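Local coordinates for beta-Lactamase/D-Alanine Carboxypeptidase (PDB 5EVI), which probably hydrolyses beta-lactams to substituted beta-amino acids as a class C beta-lactamase, at residues A[69-74]-A[154-159]; A[119-124]-A[137-142]; A[177-182]-A[190-195]. All coordinates share one frame; numbering follows the deposited sequence.

Contact 1 (A[69-74]-A[154-159])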
ATOM      1  N   ILE A  69      -1.058  -2.325   1.711  1.00 11.51           N
ATOM      2  CA  ILE A  69      -1.244  -0.877   1.666  1.00 11.47           C
ATOM      3  C   ILE A  69      -0.023  -0.170   2.297  1.00 11.49           C
ATOM      4  O   ILE A  69       0.330   0.936   1.872  1.00 11.77           O
ATOM      5  CB  ILE A  69      -2.579  -0.447   2.322  1.00 11.34           C
ATOM      6  CG1 ILE A  69      -3.760  -0.861   1.433  1.00 11.25           C
ATOM      7  CG2 ILE A  69      -2.630   1.053   2.588  1.00 11.33           C
ATOM      8  CD1 ILE A  69      -5.063  -1.057   2.182  1.00 11.09           C
ATOM      9  N   SER A  70       0.646  -0.824   3.256  1.00 11.61           N
ATOM     10  CA  SER A  70       1.956  -0.369   3.801  1.00 12.00           C
ATOM     11  C   SER A  70       2.960   0.086   2.746  1.00 12.32           C
ATOM     12  O   SER A  70       3.733   1.029   2.993  1.00 12.76           O
ATOM     13  CB  SER A  70       2.617  -1.478   4.636  1.00 11.92           C
ATOM     14  OG  SER A  70       1.749  -1.917   5.682  1.00 11.90           O
ATOM     15  N   LYS A  71       2.957  -0.615   1.605  1.00 12.58           N
ATOM     16  CA  LYS A  71       3.873  -0.372   0.491  1.00 12.69           C
ATOM     17  C   LYS A  71       3.767   1.035  -0.054  1.00 12.73           C
ATOM     18  O   LYS A  71       4.767   1.577  -0.548  1.00 12.60           O
ATOM     19  CB  LYS A  71       3.633  -1.337  -0.657  1.00 12.88           C
ATOM     20  CG  LYS A  71       3.851  -2.787  -0.314  1.00 13.23           C
ATOM     21  CD  LYS A  71       3.827  -3.613  -1.597  1.00 13.45           C
ATOM     22  CE  LYS A  71       4.509  -4.951  -1.412  1.00 13.79           C
ATOM     23  NZ  LYS A  71       3.642  -5.895  -0.683  1.00 13.78           N
ATOM     24  N   THR A  72       2.569   1.614   0.003  1.00 12.50           N
ATOM     25  CA  THR A  72       2.334   2.995  -0.468  1.00 12.77           C
ATOM     26  C   THR A  72       3.011   4.018   0.433  1.00 13.27           C
ATOM     27  O   THR A  72       3.505   5.047  -0.061  1.00 13.82           O
ATOM     28  CB  THR A  72       0.824   3.345  -0.582  1.00 12.74           C
ATOM     29  OG1 THR A  72       0.180   3.182   0.682  1.00 12.85           O
ATOM     30  CG2 THR A  72       0.132   2.515  -1.627  1.00 12.83           C
ATOM     31  N   PHE A  73       3.084   3.718   1.730  1.00 13.31           N
ATOM     32  CA  PHE A  73       3.878   4.531   2.658  1.00 13.67           C
ATOM     33  C   PHE A  73       5.370   4.355   2.454  1.00 13.24           C
ATOM     34  O   PHE A  73       6.086   5.328   2.487  1.00 13.34           O
ATOM     35  CB  PHE A  73       3.550   4.210   4.104  1.00 13.89           C
ATOM     36  CG  PHE A  73       2.231   4.743   4.564  1.00 14.54           C
ATOM     37  CD1 PHE A  73       2.057   6.092   4.826  1.00 14.74           C
ATOM     38  CD2 PHE A  73       1.159   3.886   4.735  1.00 14.75           C
ATOM     39  CE1 PHE A  73       0.831   6.574   5.267  1.00 14.94           C
ATOM     40  CE2 PHE A  73      -0.058   4.353   5.187  1.00 15.07           C
ATOM     41  CZ  PHE A  73      -0.232   5.698   5.457  1.00 14.94           C
ATOM     42  N   THR A  74       5.823   3.119   2.206  1.00 13.17           N
ATOM     43  CA  THR A  74       7.215   2.843   1.861  1.00 12.97           C
ATOM     44  C   THR A  74       7.600   3.653   0.628  1.00 12.42           C
ATOM     45  O   THR A  74       8.665   4.323   0.600  1.00 12.48           O
ATOM     46  CB  THR A  74       7.417   1.328   1.606  1.00 13.12           C
ATOM     47  OG1 THR A  74       7.167   0.625   2.827  1.00 13.61           O
ATOM     48  CG2 THR A  74       8.803   0.997   1.105  1.00 13.55           C
ATOM     49  N   TYR A 154       5.083  -9.117  -8.686  1.00 12.81           N
ATOM     50  CA  TYR A 154       4.763  -8.536  -7.373  1.00 12.37           C
ATOM     51  C   TYR A 154       5.514  -9.209  -6.241  1.00 12.25           C
ATOM     52  O   TYR A 154       5.453 -10.430  -6.087  1.00 11.68           O
ATOM     53  CB  TYR A 154       3.273  -8.641  -7.095  1.00 12.41           C
ATOM     54  CG  TYR A 154       2.821  -7.859  -5.893  1.00 12.55           C
ATOM     55  CD1 TYR A 154       2.545  -6.495  -5.991  1.00 12.69           C
ATOM     56  CD2 TYR A 154       2.582  -8.492  -4.689  1.00 12.72           C
ATOM     57  CE1 TYR A 154       2.059  -5.790  -4.906  1.00 12.77           C
ATOM     58  CE2 TYR A 154       2.158  -7.796  -3.588  1.00 13.02           C
ATOM     59  CZ  TYR A 154       1.880  -6.450  -3.707  1.00 13.05           C
ATOM     60  OH  TYR A 154       1.437  -5.787  -2.599  1.00 14.15           O
ATOM     61  N   ALA A 155       6.174  -8.417  -5.394  1.00 12.14           N
ATOM     62  CA  ALA A 155       7.127  -9.051  -4.481  1.00 12.35           C
ATOM     63  C   ALA A 155       7.570  -8.191  -3.308  1.00 12.58           C
ATOM     64  O   ALA A 155       7.961  -7.047  -3.476  1.00 12.46           O
ATOM     65  CB  ALA A 155       8.333  -9.607  -5.252  1.00 12.27           C
ATOM     66  N   ASN A 156       7.493  -8.766  -2.112  1.00 13.00           N
ATOM     67  CA  ASN A 156       7.932  -8.071  -0.909  1.00 13.38           C
ATOM     68  C   ASN A 156       9.483  -7.818  -0.857  1.00 13.57           C
ATOM     69  O   ASN A 156       9.895  -6.765  -0.351  1.00 13.49           O
ATOM     70  CB  ASN A 156       7.395  -8.787   0.360  1.00 13.63           C
ATOM     71  CG  ASN A 156       5.882  -8.656   0.543  1.00 13.96           C
ATOM     72  OD1 ASN A 156       5.249  -7.768  -0.002  1.00 14.50           O
ATOM     73  ND2 ASN A 156       5.312  -9.493   1.389  1.00 14.06           N
ATOM     74  N   PRO A 157      10.336  -8.756  -1.368  1.00 13.87           N
ATOM     75  CA  PRO A 157      11.784  -8.499  -1.336  1.00 14.04           C
ATOM     76  C   PRO A 157      12.238  -7.198  -1.953  1.00 14.22           C
ATOM     77  O   PRO A 157      13.019  -6.475  -1.339  1.00 13.96           O
ATOM     78  CB  PRO A 157      12.371  -9.683  -2.120  1.00 14.05           C
ATOM     79  CG  PRO A 157      11.440 -10.782  -1.820  1.00 14.07           C
ATOM     80  CD  PRO A 157      10.075 -10.179  -1.675  1.00 13.80           C
ATOM     81  N   SER A 158      11.750  -6.914  -3.163  1.00 14.53           N
ATOM     82  CA  SER A 158      12.128  -5.719  -3.898  1.00 14.60           C
ATOM     83  C   SER A 158      11.520  -4.469  -3.278  1.00 14.83           C
ATOM     84  O   SER A 158      12.227  -3.478  -3.088  1.00 14.91           O
ATOM     85  CB  SER A 158      11.738  -5.848  -5.372  1.00 14.78           C
ATOM     86  OG  SER A 158      10.471  -6.440  -5.512  1.00 14.57           O
ATOM     87  N   ILE A 159      10.217  -4.494  -2.962  1.00 14.83           N
ATOM     88  CA  ILE A 159       9.593  -3.355  -2.273  1.00 14.70           C
ATOM     89  C   ILE A 159      10.340  -3.097  -0.969  1.00 14.03           C
ATOM     90  O   ILE A 159      10.690  -1.975  -0.676  1.00 13.85           O
ATOM     91  CB  ILE A 159       8.081  -3.554  -1.928  1.00 15.61           C
ATOM     92  CG1 ILE A 159       7.183  -3.424  -3.165  1.00 16.03           C
ATOM     93  CG2 ILE A 159       7.634  -2.522  -0.896  1.00 15.74           C
ATOM     94  CD1 ILE A 159       6.970  -2.017  -3.670  1.00 16.35           C
TER
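Lys71, in the first turn of helix 70-83, faces Ile159, in the first turn of helix 156-169, and their CA atoms, 7.0 Å apart, are the closest CA pair between the segments. The residues fit two signatures of serine beta-lactamases: Ser68 and Lys71 match the SxxK pattern, while Tyr154 and Asn156 match the YxN pattern of class C. The arrangement is therefore consistent with the heart of the active site. The lysine chain runs nearly extended and then bends at its last torsion (chi4 77°), which swings NZ toward both polar partners. NZ donates to Asn156 OD1 at 2.6 Å, meeting the carboxamide oxygen almost head-on (C=O...N angle 168°), the two side chains crossing at about a right angle. From the opposite direction comes Tyr154, whose OH accepts a second bond from Lys71 NZ at 2.9 Å; NZ lies oblique to the phenol ring. Ser68 OG adds a further partner to both NZ and the tyrosine OH, so three bonds fix the position of NZ. Ile159 supports the aliphatic part of the lysine from the side: its CG1 sits 3.5 Å from Lys71 CE, and its CG2 3.8 Å from Lys71 CG. One turn on, Thr74 gives its hydroxyl to Glu224 O and presents its methyl to the other helix, with CG2 3.9 Å from Ile159 O.

Contact 2 (A[119-124]-A[137-142])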
ATOM      1  N   GLY A 119      13.507  -7.591 -12.063  1.00 15.52           N
ATOM      2  CA  GLY A 119      14.019  -8.832 -12.710  1.00 15.77           C
ATOM      3  C   GLY A 119      13.496 -10.190 -12.323  1.00 15.65           C
ATOM      4  O   GLY A 119      13.954 -11.194 -12.906  1.00 15.90           O
ATOM      5  N   GLY A 120      12.546 -10.242 -11.383  1.00 15.43           N
ATOM      6  CA  GLY A 120      11.989 -11.494 -10.881  1.00 15.50           C
ATOM      7  C   GLY A 120      12.384 -11.743  -9.435  1.00 15.51           C
ATOM      8  O   GLY A 120      13.590 -11.856  -9.114  1.00 15.77           O
ATOM      9  N   PHE A 121      11.378 -11.830  -8.561  1.00 15.57           N
ATOM     10  CA  PHE A 121      11.569 -12.222  -7.168  1.00 15.87           C
ATOM     11  C   PHE A 121      10.412 -13.115  -6.776  1.00 15.76           C
ATOM     12  O   PHE A 121       9.364 -13.081  -7.428  1.00 16.17           O
ATOM     13  CB  PHE A 121      11.610 -10.992  -6.222  1.00 15.86           C
ATOM     14  CG  PHE A 121      12.829 -10.130  -6.391  1.00 15.95           C
ATOM     15  CD1 PHE A 121      13.992 -10.378  -5.663  1.00 15.88           C
ATOM     16  CD2 PHE A 121      12.820  -9.061  -7.259  1.00 16.01           C
ATOM     17  CE1 PHE A 121      15.125  -9.586  -5.841  1.00 16.32           C
ATOM     18  CE2 PHE A 121      13.926  -8.247  -7.416  1.00 16.08           C
ATOM     19  CZ  PHE A 121      15.093  -8.519  -6.723  1.00 16.06           C
ATOM     20  N   PRO A 122      10.608 -13.963  -5.756  1.00 15.58           N
ATOM     21  CA  PRO A 122       9.473 -14.641  -5.141  1.00 15.43           C
ATOM     22  C   PRO A 122       8.677 -13.619  -4.316  1.00 15.14           C
ATOM     23  O   PRO A 122       9.210 -12.551  -3.944  1.00 14.69           O
ATOM     24  CB  PRO A 122      10.145 -15.706  -4.277  1.00 15.73           C
ATOM     25  CG  PRO A 122      11.422 -15.092  -3.877  1.00 15.84           C
ATOM     26  CD  PRO A 122      11.871 -14.250  -5.042  1.00 15.72           C
ATOM     27  N   ILE A 123       7.400 -13.893  -4.099  1.00 15.00           N
ATOM     28  CA  ILE A 123       6.568 -12.922  -3.399  1.00 15.46           C
ATOM     29  C   ILE A 123       7.055 -12.678  -1.961  1.00 15.44           C
ATOM     30  O   ILE A 123       7.060 -11.537  -1.510  1.00 15.53           O
ATOM     31  CB  ILE A 123       5.066 -13.264  -3.477  1.00 15.66           C
ATOM     32  CG1 ILE A 123       4.216 -12.039  -3.079  1.00 16.07           C
ATOM     33  CG2 ILE A 123       4.740 -14.530  -2.696  1.00 15.80           C
ATOM     34  CD1 ILE A 123       2.813 -12.055  -3.663  1.00 16.34           C
ATOM     35  N   GLN A 124       7.507 -13.728  -1.269  1.00 15.55           N
ATOM     36  CA  GLN A 124       8.089 -13.561   0.065  1.00 15.86           C
ATOM     37  C   GLN A 124       9.598 -13.677   0.063  1.00 15.79           C
ATOM     38  O   GLN A 124      10.175 -14.396  -0.759  1.00 14.89           O
ATOM     39  CB  GLN A 124       7.512 -14.595   1.041  1.00 16.61           C
ATOM     40  CG  GLN A 124       5.995 -14.638   1.148  1.00 16.83           C
ATOM     41  CD  GLN A 124       5.372 -13.303   1.565  1.00 17.23           C
ATOM     42  OE1 GLN A 124       4.275 -12.962   1.126  1.00 18.24           O
ATOM     43  NE2 GLN A 124       6.061 -12.548   2.423  1.00 17.68           N
ATOM     44  N   ASP A 137      23.358 -11.117   1.595  1.00 24.75           N
ATOM     45  CA  ASP A 137      23.877 -12.229   0.780  1.00 23.87           C
ATOM     46  C   ASP A 137      22.886 -12.713  -0.294  1.00 22.11           C
ATOM     47  O   ASP A 137      23.282 -12.989  -1.428  1.00 21.56           O
ATOM     48  CB  ASP A 137      24.269 -13.432   1.671  1.00 24.71           C
ATOM     49  CG  ASP A 137      25.452 -13.132   2.613  1.00 25.48           C
ATOM     50  OD1 ASP A 137      26.290 -12.248   2.300  1.00 27.18           O
ATOM     51  OD2 ASP A 137      25.532 -13.788   3.676  1.00 26.14           O
ATOM     52  N   TYR A 138      21.603 -12.813   0.063  1.00 20.13           N
ATOM     53  CA  TYR A 138      20.543 -13.112  -0.916  1.00 18.77           C
ATOM     54  C   TYR A 138      20.493 -12.124  -2.103  1.00 18.19           C
ATOM     55  O   TYR A 138      20.498 -12.544  -3.268  1.00 17.44           O
ATOM     56  CB  TYR A 138      19.173 -13.220  -0.206  1.00 18.59           C
ATOM     57  CG  TYR A 138      18.018 -13.318  -1.171  1.00 18.51           C
ATOM     58  CD1 TYR A 138      17.826 -14.478  -1.947  1.00 18.51           C
ATOM     59  CD2 TYR A 138      17.126 -12.251  -1.332  1.00 18.36           C
ATOM     60  CE1 TYR A 138      16.774 -14.553  -2.853  1.00 18.66           C
ATOM     61  CE2 TYR A 138      16.075 -12.324  -2.238  1.00 18.48           C
ATOM     62  CZ  TYR A 138      15.915 -13.472  -3.002  1.00 18.54           C
ATOM     63  OH  TYR A 138      14.874 -13.548  -3.897  1.00 18.78           O
ATOM     64  N   PHE A 139      20.443 -10.821  -1.802  1.00 17.75           N
ATOM     65  CA  PHE A 139      20.485  -9.780  -2.827  1.00 18.07           C
ATOM     66  C   PHE A 139      21.793  -9.801  -3.596  1.00 19.12           C
ATOM     67  O   PHE A 139      21.785  -9.506  -4.766  1.00 20.01           O
ATOM     68  CB  PHE A 139      20.298  -8.381  -2.254  1.00 17.47           C
ATOM     69  CG  PHE A 139      18.911  -8.091  -1.768  1.00 16.85           C
ATOM     70  CD1 PHE A 139      17.806  -8.277  -2.602  1.00 16.59           C
ATOM     71  CD2 PHE A 139      18.708  -7.596  -0.493  1.00 16.74           C
ATOM     72  CE1 PHE A 139      16.512  -8.005  -2.164  1.00 16.40           C
ATOM     73  CE2 PHE A 139      17.417  -7.306  -0.053  1.00 16.59           C
ATOM     74  CZ  PHE A 139      16.322  -7.510  -0.893  1.00 16.41           C
ATOM     75  N   LYS A 140      22.897 -10.127  -2.931  1.00 20.24           N
ATOM     76  CA  LYS A 140      24.189 -10.261  -3.618  1.00 20.98           C
ATOM     77  C   LYS A 140      24.145 -11.416  -4.611  1.00 21.26           C
ATOM     78  O   LYS A 140      24.614 -11.278  -5.737  1.00 21.43           O
ATOM     79  CB  LYS A 140      25.319 -10.477  -2.618  1.00 21.74           C
ATOM     80  CG  LYS A 140      25.717  -9.248  -1.817  1.00 22.25           C
ATOM     81  CD  LYS A 140      26.912  -9.604  -0.942  1.00 22.85           C
ATOM     82  CE  LYS A 140      27.188  -8.574   0.127  1.00 23.39           C
ATOM     83  NZ  LYS A 140      28.298  -9.095   0.970  1.00 24.11           N
ATOM     84  N   ALA A 141      23.561 -12.541  -4.185  1.00 21.07           N
ATOM     85  CA  ALA A 141      23.488 -13.751  -4.988  1.00 21.44           C
ATOM     86  C   ALA A 141      22.311 -13.782  -5.977  1.00 21.60           C
ATOM     87  O   ALA A 141      22.126 -14.782  -6.665  1.00 21.77           O
ATOM     88  CB  ALA A 141      23.422 -14.970  -4.082  1.00 21.35           C
ATOM     89  N   TRP A 142      21.513 -12.716  -6.042  1.00 21.36           N
ATOM     90  CA  TRP A 142      20.362 -12.702  -6.953  1.00 21.45           C
ATOM     91  C   TRP A 142      20.774 -12.584  -8.409  1.00 21.64           C
ATOM     92  O   TRP A 142      21.654 -11.820  -8.740  1.00 21.54           O
ATOM     93  CB  TRP A 142      19.445 -11.540  -6.585  1.00 20.94           C
ATOM     94  CG  TRP A 142      18.244 -11.318  -7.470  1.00 20.56           C
ATOM     95  CD1 TRP A 142      17.034 -11.920  -7.364  1.00 20.31           C
ATOM     96  CD2 TRP A 142      18.131 -10.382  -8.543  1.00 20.34           C
ATOM     97  NE1 TRP A 142      16.175 -11.434  -8.303  1.00 20.15           N
ATOM     98  CE2 TRP A 142      16.810 -10.473  -9.035  1.00 20.03           C
ATOM     99  CE3 TRP A 142      19.016  -9.461  -9.131  1.00 19.92           C
ATOM    100  CZ2 TRP A 142      16.351  -9.708 -10.107  1.00 19.77           C
ATOM    101  CZ3 TRP A 142      18.559  -8.691 -10.177  1.00 20.40           C
ATOM    102  CH2 TRP A 142      17.222  -8.807 -10.652  1.00 19.94           C
TER
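The Phe121 ring and the indole of Trp142 lie face on face, nearly parallel, in an offset stack: the phenyl and the five-membered ring have centroids 4.1 Å apart and planes inclined by only 8°. Over one face of the phenylalanine sits Trp142 NE1, displaced toward the rim, and over one face of the indole sits Phe121 CZ, also off-centre; Tyr138 OH lies at the phenyl edge and the two glycines border the indole. This is an aromatic cluster in the helical region of the class C beta-lactamase fold, joining the loop after helix 112-115 to the C-terminal end of helix 132-140. The indole edge carries the polar part of the contact. NE1 donates to Gly120 O at 2.7 Å with an N-H...O angle of 160°, and the oxygen lies in the indole plane, so bond and stack together fix both the tilt and the rotation of the tryptophan. With CG anti to the backbone N (chi1 176°), Trp142 reaches from beyond the helix end toward the loop. Farther round its rim, CZ2 comes within 3.6 Å of Gly119 CA, a close edge approach made at a residue that carries no side chain. Phe139 touches more loosely, turning its own ring edge to Phe121, with the two CE1 atoms 4.2 Å apart. Leu105 of helix 104-107 packs against Phe121, Phe139 and Trp142. At the more exposed margin, the hydroxyl of Tyr138 meets the proline ring, with OH 3.3 Å from Pro122 CD.

Contact 3 (A[177-182]-A[190-195])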
ATOM      1  N   ALA A 177      12.386   6.500  10.537  1.00 19.33           N
ATOM      2  CA  ALA A 177      12.027   7.304   9.376  1.00 18.87           C
ATOM      3  C   ALA A 177      10.497   7.349   9.151  1.00 18.19           C
ATOM      4  O   ALA A 177       9.948   8.382   8.778  1.00 18.02           O
ATOM      5  CB  ALA A 177      12.743   6.808   8.121  1.00 18.75           C
HETATM    6  N   MSE A 178       9.818   6.242   9.402  1.00 17.56           N
HETATM    7  CA  MSE A 178       8.349   6.196   9.256  1.00 17.23           C
HETATM    8  C   MSE A 178       7.678   6.861  10.442  1.00 17.89           C
HETATM    9  O   MSE A 178       6.915   7.826  10.279  1.00 17.60           O
HETATM   10  CB  MSE A 178       7.871   4.735   9.124  1.00 16.17           C
HETATM   11  CG  MSE A 178       8.438   4.011   7.909  1.00 15.56           C
HETATM   12 SE   MSE A 178       7.464   4.453   6.262  0.25 14.56          SE
HETATM   13  CE  MSE A 178       6.110   3.079   6.670  1.00 14.62           C
ATOM     14  N   GLN A 179       7.968   6.390  11.644  1.00 19.10           N
ATOM     15  CA  GLN A 179       7.177   6.805  12.816  1.00 19.70           C
ATOM     16  C   GLN A 179       7.542   8.172  13.404  1.00 20.31           C
ATOM     17  O   GLN A 179       6.678   8.810  13.962  1.00 19.68           O
ATOM     18  CB  GLN A 179       7.164   5.732  13.919  1.00 20.43           C
ATOM     19  CG  GLN A 179       6.310   4.538  13.547  1.00 20.92           C
ATOM     20  CD  GLN A 179       6.021   3.587  14.704  1.00 21.43           C
ATOM     21  OE1 GLN A 179       6.185   2.392  14.553  1.00 22.27           O
ATOM     22  NE2 GLN A 179       5.598   4.114  15.857  1.00 22.18           N
ATOM     23  N   GLN A 180       8.791   8.616  13.282  1.00 20.92           N
ATOM     24  CA  GLN A 180       9.182   9.923  13.832  1.00 22.11           C
ATOM     25  C   GLN A 180       9.312  11.021  12.772  1.00 21.52           C
ATOM     26  O   GLN A 180       9.415  12.195  13.141  1.00 22.25           O
ATOM     27  CB  GLN A 180      10.481   9.826  14.639  1.00 23.67           C
ATOM     28  CG  GLN A 180      10.604   8.625  15.565  1.00 25.01           C
ATOM     29  CD  GLN A 180       9.849   8.775  16.860  1.00 26.59           C
ATOM     30  OE1 GLN A 180       8.843   8.107  17.081  1.00 27.42           O
ATOM     31  NE2 GLN A 180      10.352   9.640  17.746  1.00 28.04           N
ATOM     32  N   ARG A 181       9.340  10.666  11.475  1.00 20.33           N
ATOM     33  CA  ARG A 181       9.391  11.674  10.401  1.00 19.78           C
ATOM     34  C   ARG A 181       8.179  11.659   9.464  1.00 18.00           C
ATOM     35  O   ARG A 181       7.419  12.634   9.464  1.00 17.45           O
ATOM     36  CB  ARG A 181      10.720  11.591   9.636  1.00 20.97           C
ATOM     37  CG  ARG A 181      11.964  11.733  10.530  1.00 22.33           C
ATOM     38  CD  ARG A 181      12.023  13.071  11.262  1.00 23.38           C
ATOM     39  NE  ARG A 181      13.239  13.149  12.089  1.00 24.81           N
ATOM     40  CZ  ARG A 181      14.127  14.145  12.092  1.00 25.56           C
ATOM     41  NH1 ARG A 181      13.963  15.239  11.347  1.00 26.62           N
ATOM     42  NH2 ARG A 181      15.195  14.062  12.887  1.00 26.14           N
ATOM     43  N   LEU A 182       7.964  10.574   8.712  1.00 16.76           N
ATOM     44  CA  LEU A 182       6.937  10.560   7.653  1.00 15.81           C
ATOM     45  C   LEU A 182       5.537  10.690   8.221  1.00 15.26           C
ATOM     46  O   LEU A 182       4.818  11.591   7.820  1.00 15.20           O
ATOM     47  CB  LEU A 182       6.963   9.312   6.744  1.00 15.57           C
ATOM     48  CG  LEU A 182       5.999   9.382   5.507  1.00 15.23           C
ATOM     49  CD1 LEU A 182       6.052  10.693   4.733  1.00 15.00           C
ATOM     50  CD2 LEU A 182       6.312   8.254   4.535  1.00 15.12           C
ATOM     51  N   SER A 190      -2.094   8.242  14.575  1.00 19.31           N
ATOM     52  CA  SER A 190      -2.483   6.884  15.020  1.00 18.55           C
ATOM     53  C   SER A 190      -2.135   5.860  13.934  1.00 18.06           C
ATOM     54  O   SER A 190      -2.954   5.008  13.581  1.00 18.54           O
ATOM     55  CB  SER A 190      -3.990   6.827  15.312  1.00 18.71           C
ATOM     56  OG  SER A 190      -4.393   5.521  15.724  1.00 19.14           O
ATOM     57  N   THR A 191      -0.929   5.984  13.375  1.00 16.87           N
ATOM     58  CA  THR A 191      -0.447   5.099  12.313  1.00 16.56           C
ATOM     59  C   THR A 191       0.942   4.627  12.760  1.00 16.47           C
ATOM     60  O   THR A 191       1.750   5.445  13.198  1.00 16.45           O
ATOM     61  CB  THR A 191      -0.408   5.847  10.974  1.00 16.01           C
ATOM     62  OG1 THR A 191      -1.733   6.247  10.622  1.00 15.49           O
ATOM     63  CG2 THR A 191       0.168   4.982   9.834  1.00 15.91           C
ATOM     64  N   TYR A 192       1.196   3.316  12.675  1.00 17.22           N
ATOM     65  CA  TYR A 192       2.315   2.665  13.379  1.00 17.64           C
ATOM     66  C   TYR A 192       2.887   1.507  12.584  1.00 18.07           C
ATOM     67  O   TYR A 192       2.141   0.768  11.964  1.00 18.13           O
ATOM     68  CB  TYR A 192       1.810   2.065  14.694  1.00 17.97           C
ATOM     69  CG  TYR A 192       1.211   3.076  15.602  1.00 18.23           C
ATOM     70  CD1 TYR A 192       2.015   4.070  16.159  1.00 18.90           C
ATOM     71  CD2 TYR A 192      -0.156   3.088  15.879  1.00 18.47           C
ATOM     72  CE1 TYR A 192       1.503   5.030  16.983  1.00 18.93           C
ATOM     73  CE2 TYR A 192      -0.696   4.063  16.719  1.00 18.99           C
ATOM     74  CZ  TYR A 192       0.153   5.027  17.268  1.00 19.14           C
ATOM     75  OH  TYR A 192      -0.338   6.010  18.076  1.00 20.49           O
ATOM     76  N   VAL A 193       4.200   1.332  12.625  1.00 19.00           N
ATOM     77  CA  VAL A 193       4.769   0.009  12.388  1.00 20.15           C
ATOM     78  C   VAL A 193       4.693  -0.738  13.735  1.00 22.12           C
ATOM     79  O   VAL A 193       4.103  -1.831  13.807  1.00 23.18           O
ATOM     80  CB  VAL A 193       6.173   0.072  11.745  1.00 20.22           C
ATOM     81  CG1 VAL A 193       6.877  -1.295  11.775  1.00 20.36           C
ATOM     82  CG2 VAL A 193       6.043   0.538  10.302  1.00 20.28           C
ATOM     83  N   ASN A 194       5.242  -0.123  14.789  1.00 23.19           N
ATOM     84  CA  ASN A 194       5.222  -0.659  16.163  1.00 24.56           C
ATOM     85  C   ASN A 194       4.210   0.048  17.053  1.00 24.65           C
ATOM     86  O   ASN A 194       4.369   1.230  17.400  1.00 24.64           O
ATOM     87  CB  ASN A 194       6.609  -0.545  16.795  1.00 26.18           C
ATOM     88  CG  ASN A 194       7.631  -1.421  16.114  1.00 27.00           C
ATOM     89  OD1 ASN A 194       7.634  -2.639  16.288  1.00 29.18           O
ATOM     90  ND2 ASN A 194       8.509  -0.811  15.325  1.00 28.36           N
ATOM     91  N   VAL A 195       3.180  -0.685  17.443  1.00 25.11           N
ATOM     92  CA  VAL A 195       2.072  -0.146  18.206  1.00 25.69           C
ATOM     93  C   VAL A 195       2.515  -0.044  19.678  1.00 26.44           C
ATOM     94  O   VAL A 195       2.824  -1.064  20.272  1.00 26.89           O
ATOM     95  CB  VAL A 195       0.828  -1.058  18.099  1.00 25.75           C
ATOM     96  CG1 VAL A 195      -0.314  -0.519  18.943  1.00 25.63           C
ATOM     97  CG2 VAL A 195       0.391  -1.191  16.646  1.00 25.93           C
TER
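Gln179 lays its carboxamide against the backbone of Val193 and Asn194 and the ring edge of Tyr192, a helix side chain reading the main chain of the segment that leaves a strand. The chain is extended beyond CG (chi2 -168°), and this carries the amide across from helix 174-186 to the residues following strand 191-192. Its oxygen serves two consecutive peptides. Asn194 N donates to Gln179 OE1 at 2.7 Å in a nearly straight bond (N-H...O angle 168°), coming from somewhat out of the carboxamide plane; Val193 N, at 3.0 Å from OE1, makes a weak, strongly bent one. At the other end of the amide, Gln179 NE2 points to Asn194 O at 3.5 Å, again weakly, so that oxygen and nitrogen both engage the same residue's backbone and the flip of the amide is set. Gln179 NE2 also stands at the edge of the Tyr192 ring, near its plane and 3.6 Å from Tyr192 CD1, with the carboxamide and ring planes 70° apart. Beside this polar patch the packing turns apolar: Met178, present as selenomethionine, brings its CE to 4.4 Å from Val193 CG2. Met178 and Gln179 belong to a wider pi-type turn of the helix, in which Leu182 N bonds to Ala177 O at 3.0 Å. In the fold, the helix is followed by an outer strand of a small antiparallel sheet: Tyr192 pairs through its backbone with Lys229 of strand 229-230, Thr191 bonds to Asp234 of helix 232-243, and Met178 packs against Phe73 of helix 70-83.

In the fold
Contact 1 is central, its centre about 14 Å from that of contact 2 and 16 Å from that of contact 3, which are themselves 27 Å apart, centre to centre, and do not touch. Each neighbour meets it through one of its two helices. On the contact 2 side, Asn156 N lies 2.9 Å from Ile123 O, a probable hydrogen bond tying the loop 119-124 to the start of helix 156-169. On the contact 3 side, Phe73 CB is 3.8 Å from Met178 CE, so helix 174-186 packs against helix 70-83. A sulfate, probably from the crystallisation liquor, lies about 3 Å from the side chain of Tyr154, nearest atoms, and may mark a pocket, consistent with an active site.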